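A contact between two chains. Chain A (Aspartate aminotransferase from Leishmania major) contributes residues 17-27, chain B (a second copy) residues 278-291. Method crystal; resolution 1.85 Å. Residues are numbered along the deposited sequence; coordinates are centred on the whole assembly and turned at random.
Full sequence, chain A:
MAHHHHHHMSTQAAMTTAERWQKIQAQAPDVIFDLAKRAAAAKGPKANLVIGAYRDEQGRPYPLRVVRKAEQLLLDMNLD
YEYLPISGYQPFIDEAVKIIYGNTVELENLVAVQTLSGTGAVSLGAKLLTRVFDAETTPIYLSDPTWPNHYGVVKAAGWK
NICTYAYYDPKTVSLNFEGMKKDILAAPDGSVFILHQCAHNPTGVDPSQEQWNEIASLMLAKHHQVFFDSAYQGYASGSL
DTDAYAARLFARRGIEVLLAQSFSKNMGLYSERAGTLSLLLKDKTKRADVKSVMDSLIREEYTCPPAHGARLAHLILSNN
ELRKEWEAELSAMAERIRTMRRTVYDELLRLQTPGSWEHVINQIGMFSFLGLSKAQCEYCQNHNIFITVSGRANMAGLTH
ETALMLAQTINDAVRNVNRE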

ATOM      1  N   THR A  17     -20.257  -4.330 -21.544  1.00 22.59           N
ATOM      2  CA  THR A  17     -19.435  -3.816 -20.484  1.00 21.69           C
ATOM      3  C   THR A  17     -19.481  -2.283 -20.535  1.00 22.28           C
ATOM      4  O   THR A  17     -19.457  -1.642 -19.504  1.00 20.24           O
ATOM      5  CB  THR A  17     -17.943  -4.307 -20.546  1.00 20.79           C
ATOM      6  OG1 THR A  17     -17.418  -4.116 -21.875  1.00 21.73           O
ATOM      7  CG2 THR A  17     -17.843  -5.784 -20.179  1.00 19.22           C
ATOM      8  N   ALA A  18     -19.530  -1.693 -21.739  1.00 23.23           N
ATOM      9  CA  ALA A  18     -19.527  -0.208 -21.832  1.00 24.54           C
ATOM     10  C   ALA A  18     -20.769   0.347 -21.110  1.00 25.50           C
ATOM     11  O   ALA A  18     -20.690   1.358 -20.400  1.00 26.12           O
ATOM     12  CB  ALA A  18     -19.421   0.262 -23.296  1.00 24.22           C
ATOM     13  N   GLU A  19     -21.895  -0.356 -21.227  1.00 27.95           N
ATOM     14  CA  GLU A  19     -23.121   0.102 -20.595  1.00 28.53           C
ATOM     15  C   GLU A  19     -23.043  -0.035 -19.084  1.00 27.93           C
ATOM     16  O   GLU A  19     -23.580   0.797 -18.365  1.00 27.38           O
ATOM     17  CB  GLU A  19     -24.338  -0.628 -21.165  1.00 31.37           C
ATOM     18  CG  GLU A  19     -24.529  -0.321 -22.649  1.00 32.64           C
ATOM     19  CD  GLU A  19     -25.516  -1.209 -23.379  1.00 35.87           C
ATOM     20  OE1 GLU A  19     -25.676  -2.409 -23.047  1.00 35.91           O
ATOM     21  OE2 GLU A  19     -26.131  -0.681 -24.330  1.00 38.12           O
ATOM     22  N   ARG A  20     -22.372  -1.075 -18.597  1.00 25.90           N
ATOM     23  CA  ARG A  20     -22.163  -1.243 -17.160  1.00 25.08           C
ATOM     24  C   ARG A  20     -21.277  -0.137 -16.593  1.00 22.44           C
ATOM     25  O   ARG A  20     -21.568   0.435 -15.527  1.00 22.69           O
ATOM     26  CB  ARG A  20     -21.584  -2.627 -16.856  1.00 25.06           C
ATOM     27  CG  ARG A  20     -22.637  -3.714 -16.947  1.00 27.05           C
ATOM     28  CD  ARG A  20     -22.119  -5.106 -16.593  1.00 27.02           C
ATOM     29  NE  ARG A  20     -22.828  -6.159 -17.330  1.00 28.62           N
ATOM     30  CZ  ARG A  20     -23.946  -6.757 -16.930  1.00 29.30           C
ATOM     31  NH1 ARG A  20     -24.519  -6.413 -15.765  1.00 30.13           N
ATOM     32  NH2 ARG A  20     -24.500  -7.691 -17.697  1.00 30.21           N
ATOM     33  N   TRP A  21     -20.200   0.169 -17.308  1.00 20.54           N
ATOM     34  CA  TRP A  21     -19.296   1.238 -16.887  1.00 19.54           C
ATOM     35  C   TRP A  21     -19.961   2.593 -16.941  1.00 20.40           C
ATOM     36  O   TRP A  21     -19.692   3.450 -16.109  1.00 20.52           O
ATOM     37  CB  TRP A  21     -18.016   1.242 -17.700  1.00 18.48           C
ATOM     38  CG  TRP A  21     -17.055   0.137 -17.283  1.00 17.60           C
ATOM     39  CD1 TRP A  21     -16.803  -1.064 -17.945  1.00 17.03           C
ATOM     40  CD2 TRP A  21     -16.216   0.100 -16.088  1.00 16.28           C
ATOM     41  NE1 TRP A  21     -15.896  -1.802 -17.256  1.00 16.44           N
ATOM     42  CE2 TRP A  21     -15.501  -1.165 -16.134  1.00 16.04           C
ATOM     43  CE3 TRP A  21     -15.982   0.957 -15.037  1.00 15.84           C
ATOM     44  CZ2 TRP A  21     -14.597  -1.533 -15.169  1.00 15.44           C
ATOM     45  CZ3 TRP A  21     -15.046   0.579 -14.054  1.00 15.59           C
ATOM     46  CH2 TRP A  21     -14.376  -0.655 -14.122  1.00 15.18           C
ATOM     47  N   GLN A  22     -20.845   2.782 -17.896  1.00 21.71           N
ATOM     48  CA  GLN A  22     -21.652   3.990 -17.979  1.00 23.30           C
ATOM     49  C   GLN A  22     -22.393   4.332 -16.703  1.00 23.09           C
ATOM     50  O   GLN A  22     -22.674   5.491 -16.462  1.00 23.22           O
ATOM     51  CB  GLN A  22     -22.666   3.832 -19.109  1.00 25.90           C
ATOM     52  CG  GLN A  22     -23.277   5.140 -19.531  1.00 28.94           C
ATOM     53  CD  GLN A  22     -22.235   5.997 -20.205  1.00 31.35           C
ATOM     54  OE1 GLN A  22     -21.305   5.452 -20.859  1.00 33.04           O
ATOM     55  NE2 GLN A  22     -22.336   7.329 -20.030  1.00 32.13           N
ATOM     56  N   LYS A  23     -22.730   3.326 -15.894  1.00 22.87           N
ATOM     57  CA  LYS A  23     -23.575   3.466 -14.713  1.00 22.03           C
ATOM     58  C   LYS A  23     -22.785   3.675 -13.418  1.00 21.47           C
ATOM     59  O   LYS A  23     -23.372   3.889 -12.377  1.00 21.93           O
ATOM     60  CB  LYS A  23     -24.441   2.195 -14.565  1.00 22.70           C
ATOM     61  N   ILE A  24     -21.451   3.626 -13.474  1.00 20.38           N
ATOM     62  CA  ILE A  24     -20.647   3.810 -12.283  1.00 20.06           C
ATOM     63  C   ILE A  24     -20.903   5.176 -11.691  1.00 20.55           C
ATOM     64  O   ILE A  24     -20.983   6.151 -12.411  1.00 20.78           O
ATOM     65  CB  ILE A  24     -19.129   3.589 -12.554  1.00 18.37           C
ATOM     66  CG1 ILE A  24     -18.429   3.289 -11.237  1.00 18.17           C
ATOM     67  CG2 ILE A  24     -18.486   4.766 -13.267  1.00 18.61           C
ATOM     68  CD1 ILE A  24     -16.977   2.845 -11.419  1.00 17.28           C
ATOM     69  N   GLN A  25     -21.062   5.216 -10.374  1.00 22.18           N
ATOM     70  CA  GLN A  25     -21.382   6.446  -9.638  1.00 23.29           C
ATOM     71  C   GLN A  25     -20.117   7.202  -9.231  1.00 22.44           C
ATOM     72  O   GLN A  25     -19.283   6.685  -8.482  1.00 20.45           O
ATOM     73  CB  GLN A  25     -22.220   6.089  -8.393  1.00 26.32           C
ATOM     74  CG  GLN A  25     -22.429   7.207  -7.360  1.00 28.96           C
ATOM     75  CD  GLN A  25     -23.123   8.457  -7.909  1.00 33.07           C
ATOM     76  OE1 GLN A  25     -24.172   8.377  -8.564  1.00 40.59           O
ATOM     77  NE2 GLN A  25     -22.556   9.624  -7.616  1.00 35.88           N
ATOM     78  N   ALA A  26     -19.979   8.421  -9.749  1.00 20.94           N
ATOM     79  CA  ALA A  26     -18.822   9.250  -9.447  1.00 20.69           C
ATOM     80  C   ALA A  26     -18.798   9.503  -7.976  1.00 21.23           C
ATOM     81  O   ALA A  26     -19.854   9.513  -7.325  1.00 22.19           O
ATOM     82  CB  ALA A  26     -18.886  10.570 -10.199  1.00 19.55           C
ATOM     83  N   GLN A  27     -17.604   9.702  -7.445  1.00 21.40           N
ATOM     84  CA  GLN A  27     -17.425  10.122  -6.063  1.00 21.58           C
ATOM     85  C   GLN A  27     -16.810  11.513  -5.998  1.00 22.18           C
ATOM     86  O   GLN A  27     -15.952  11.848  -6.796  1.00 21.68           O
ATOM     87  CB  GLN A  27     -16.505   9.129  -5.355  1.00 21.68           C
ATOM     88  CG  GLN A  27     -17.013   7.687  -5.362  1.00 22.49           C
ATOM     89  CD  GLN A  27     -18.289   7.533  -4.602  1.00 23.65           C
ATOM     90  OE1 GLN A  27     -18.357   7.891  -3.432  1.00 26.69           O
ATOM     91  NE2 GLN A  27     -19.306   6.995  -5.248  1.00 23.77           N
TER
ATOM     92  N   SER B 278      -5.231  -0.005 -14.709  1.00  9.83           N
ATOM     93  CA  SER B 278      -5.681   0.757 -15.839  1.00 10.13           C
ATOM     94  C   SER B 278      -6.960   0.120 -16.460  1.00 10.54           C
ATOM     95  O   SER B 278      -7.151  -1.094 -16.418  1.00 10.25           O
ATOM     96  CB  SER B 278      -4.564   0.917 -16.863  1.00 10.01           C
ATOM     97  OG  SER B 278      -4.254  -0.285 -17.478  1.00  9.92           O
ATOM     98  N   LEU B 279      -7.819   0.990 -16.974  1.00 10.79           N
ATOM     99  CA  LEU B 279      -9.015   0.625 -17.701  1.00 11.64           C
ATOM    100  C   LEU B 279      -9.045   1.357 -19.037  1.00 13.00           C
ATOM    101  O   LEU B 279      -8.886   2.572 -19.087  1.00 13.10           O
ATOM    102  CB  LEU B 279     -10.279   1.046 -16.941  1.00 11.55           C
ATOM    103  CG  LEU B 279     -11.660   0.737 -17.553  1.00 11.82           C
ATOM    104  CD1 LEU B 279     -11.914  -0.752 -17.720  1.00 11.65           C
ATOM    105  CD2 LEU B 279     -12.776   1.339 -16.728  1.00 12.11           C
ATOM    106  N   LEU B 280      -9.324   0.605 -20.082  1.00 14.48           N
ATOM    107  CA  LEU B 280      -9.682   1.151 -21.372  1.00 16.33           C
ATOM    108  C   LEU B 280     -11.172   1.362 -21.427  1.00 18.20           C
ATOM    109  O   LEU B 280     -11.927   0.397 -21.268  1.00 17.59           O
ATOM    110  CB  LEU B 280      -9.362   0.137 -22.467  1.00 17.08           C
ATOM    111  CG  LEU B 280      -7.897  -0.261 -22.600  1.00 17.76           C
ATOM    112  CD1 LEU B 280      -7.719  -1.229 -23.792  1.00 17.95           C
ATOM    113  CD2 LEU B 280      -7.021   0.974 -22.742  1.00 19.30           C
ATOM    114  N   LEU B 281     -11.624   2.576 -21.718  1.00 20.80           N
ATOM    115  CA  LEU B 281     -13.053   2.799 -21.682  1.00 25.23           C
ATOM    116  C   LEU B 281     -13.621   3.333 -23.012  1.00 31.82           C
ATOM    117  O   LEU B 281     -13.211   4.380 -23.538  1.00 37.91           O
ATOM    118  CB  LEU B 281     -13.424   3.619 -20.424  1.00 26.81           C
ATOM    119  CG  LEU B 281     -14.885   3.658 -19.934  1.00 27.75           C
ATOM    120  CD1 LEU B 281     -15.596   2.309 -19.951  1.00 28.91           C
ATOM    121  CD2 LEU B 281     -15.029   4.276 -18.557  1.00 29.33           C
ATOM    122  N   LYS B 282     -14.545   2.531 -23.553  1.00 33.42           N
ATOM    123  CA  LYS B 282     -15.379   2.878 -24.673  1.00 35.26           C
ATOM    124  C   LYS B 282     -15.738   4.369 -24.635  1.00 37.23           C
ATOM    125  O   LYS B 282     -15.376   5.118 -25.553  1.00 36.70           O
ATOM    126  CB  LYS B 282     -16.647   2.012 -24.646  1.00 34.46           C
ATOM    127  N   ASP B 283     -16.408   4.784 -23.554  1.00 37.38           N
ATOM    128  CA  ASP B 283     -16.890   6.173 -23.395  1.00 41.11           C
ATOM    129  C   ASP B 283     -15.823   7.085 -22.785  1.00 41.09           C
ATOM    130  O   ASP B 283     -15.763   7.281 -21.554  1.00 43.70           O
ATOM    131  CB  ASP B 283     -18.155   6.196 -22.519  1.00 40.13           C
ATOM    132  CG  ASP B 283     -18.831   7.560 -22.463  1.00 41.31           C
ATOM    133  OD1 ASP B 283     -18.243   8.600 -22.829  1.00 43.13           O
ATOM    134  OD2 ASP B 283     -19.993   7.577 -22.041  1.00 40.15           O
ATOM    135  N   LYS B 284     -14.997   7.665 -23.642  1.00 42.17           N
ATOM    136  CA  LYS B 284     -14.006   8.633 -23.193  1.00 42.35           C
ATOM    137  C   LYS B 284     -14.526   9.665 -22.151  1.00 39.00           C
ATOM    138  O   LYS B 284     -13.726  10.205 -21.414  1.00 42.32           O
ATOM    139  CB  LYS B 284     -13.375   9.345 -24.404  1.00 43.27           C
ATOM    140  N   THR B 285     -15.827   9.930 -22.060  1.00 37.55           N
ATOM    141  CA  THR B 285     -16.336  10.937 -21.082  1.00 39.27           C
ATOM    142  C   THR B 285     -16.591  10.450 -19.628  1.00 36.44           C
ATOM    143  O   THR B 285     -16.753  11.286 -18.755  1.00 34.66           O
ATOM    144  CB  THR B 285     -17.634  11.662 -21.570  1.00 42.20           C
ATOM    145  OG1 THR B 285     -18.760  10.778 -21.443  1.00 45.60           O
ATOM    146  CG2 THR B 285     -17.513  12.203 -23.018  1.00 40.80           C
ATOM    147  N   LYS B 286     -16.639   9.124 -19.391  1.00 33.11           N
ATOM    148  CA  LYS B 286     -16.816   8.493 -18.049  1.00 29.66           C
ATOM    149  C   LYS B 286     -15.472   8.180 -17.344  1.00 27.64           C
ATOM    150  O   LYS B 286     -15.441   7.606 -16.237  1.00 25.27           O
ATOM    151  CB  LYS B 286     -17.591   7.158 -18.160  1.00 29.37           C
ATOM    152  CG  LYS B 286     -19.104   7.241 -18.396  1.00 29.10           C
ATOM    153  CD  LYS B 286     -19.907   7.765 -17.205  1.00 29.67           C
ATOM    154  CE  LYS B 286     -19.939   6.862 -15.959  1.00 28.65           C
ATOM    155  NZ  LYS B 286     -20.684   7.508 -14.827  1.00 28.21           N
ATOM    156  N   ARG B 287     -14.367   8.552 -17.974  1.00 26.66           N
ATOM    157  CA  ARG B 287     -13.065   8.289 -17.399  1.00 26.31           C
ATOM    158  C   ARG B 287     -12.889   9.062 -16.103  1.00 23.07           C
ATOM    159  O   ARG B 287     -12.309   8.533 -15.165  1.00 20.08           O
ATOM    160  CB  ARG B 287     -11.942   8.625 -18.363  1.00 28.62           C
ATOM    161  CG  ARG B 287     -11.843   7.619 -19.489  1.00 32.55           C
ATOM    162  CD  ARG B 287     -10.624   7.825 -20.369  1.00 36.08           C
ATOM    163  NE  ARG B 287     -10.592   9.115 -21.054  1.00 39.22           N
ATOM    164  CZ  ARG B 287      -9.705  10.087 -20.829  1.00 43.59           C
ATOM    165  NH1 ARG B 287      -8.756   9.960 -19.896  1.00 43.08           N
ATOM    166  NH2 ARG B 287      -9.774  11.204 -21.542  1.00 45.60           N
ATOM    167  N   ALA B 288     -13.405  10.285 -16.039  1.00 21.01           N
ATOM    168  CA  ALA B 288     -13.245  11.096 -14.829  1.00 20.33           C
ATOM    169  C   ALA B 288     -13.989  10.445 -13.679  1.00 19.08           C
ATOM    170  O   ALA B 288     -13.476  10.407 -12.571  1.00 18.76           O
ATOM    171  CB  ALA B 288     -13.700  12.562 -15.028  1.00 20.24           C
ATOM    172  N   ASP B 289     -15.175   9.928 -13.964  1.00 18.55           N
ATOM    173  CA  ASP B 289     -16.014   9.284 -12.949  1.00 18.41           C
ATOM    174  C   ASP B 289     -15.309   8.026 -12.395  1.00 16.67           C
ATOM    175  O   ASP B 289     -15.280   7.778 -11.191  1.00 16.48           O
ATOM    176  CB  ASP B 289     -17.362   8.875 -13.541  1.00 18.76           C
ATOM    177  CG  ASP B 289     -18.322  10.039 -13.738  1.00 20.50           C
ATOM    178  OD1 ASP B 289     -17.963  11.197 -13.395  1.00 20.50           O
ATOM    179  OD2 ASP B 289     -19.434   9.748 -14.251  1.00 20.13           O
ATOM    180  N   VAL B 290     -14.771   7.207 -13.285  1.00 15.78           N
ATOM    181  CA  VAL B 290     -14.029   6.002 -12.857  1.00 14.53           C
ATOM    182  C   VAL B 290     -12.825   6.389 -11.999  1.00 14.48           C
ATOM    183  O   VAL B 290     -12.588   5.793 -10.936  1.00 14.21           O
ATOM    184  CB  VAL B 290     -13.591   5.124 -14.061  1.00 13.99           C
ATOM    185  CG1 VAL B 290     -12.680   3.960 -13.601  1.00 13.17           C
ATOM    186  CG2 VAL B 290     -14.799   4.541 -14.755  1.00 13.69           C
ATOM    187  N   LYS B 291     -12.060   7.399 -12.436  1.00 15.24           N
ATOM    188  CA  LYS B 291     -10.898   7.864 -11.689  1.00 15.98           C
ATOM    189  C   LYS B 291     -11.298   8.306 -10.262  1.00 15.10           C
ATOM    190  O   LYS B 291     -10.598   8.023  -9.283  1.00 13.88           O
ATOM    191  CB  LYS B 291     -10.225   9.028 -12.416  1.00 18.36           C
ATOM    192  CG  LYS B 291      -9.096   9.702 -11.637  1.00 20.94           C
ATOM    193  CD  LYS B 291      -7.812   8.889 -11.638  1.00 24.10           C
ATOM    194  CE  LYS B 291      -6.602   9.814 -11.877  1.00 26.32           C
ATOM    195  NZ  LYS B 291      -6.817  11.057 -11.067  1.00 30.72           N
TER

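A single methyl group sits almost exactly over the centre of a tryptophan ring. Leu B279 CD2 lies 3.4 Å from the centroid of the six-membered ring of Trp A21, only 4° off the ring normal. This is a CH-pi contact, and the broad, electron-rich indole face suits it.

Trp A21 is buried and gives the largest covered area of any residue in the two stretches. Two more aliphatic side chains pack obliquely against it. Leu B281 CD1 approaches Trp A21 CB at 3.5 Å, and Val B290 CG2 lies 3.8 Å from Trp A21 CE3. The CA-to-CB bond of Leu B281 points sideways, but the end of the side chain comes nearer. Ile A24 extends this apolar patch, with Ile A24 CG2 4.0 Å from Val B290 CG2. The indole NE1 of Trp A21 is satisfied elsewhere in the structure.

Lys B286 makes the one assigned hydrogen bond between the stretches. Lys B286 NZ donates to Ile A24 O at 2.8 Å. The first three chi angles are all m, so the chain curls before its last torsion turns to t. Lys B286 NZ also forms a salt bridge with Asp B289 OD2 at 2.6 Å within chain B. The lysine charge is thus paired while its amine reaches a backbone carbonyl of chain A. Its methylenes also pack: Lys B286 CE lies 3.7 Å from Ile A24 CG2.

The margins are more exposed. Ala A18 CB meets Lys B282 CB at 3.5 Å; the lysine is not modelled beyond CB. Ala A26 CB lies 3.4 Å from Asp B289 OD1. The CA atoms of Ala A26 and Asp B289 are 4.5 Å apart, so the backbones run close here. Together the stretches bury 582 Å², both sides summed.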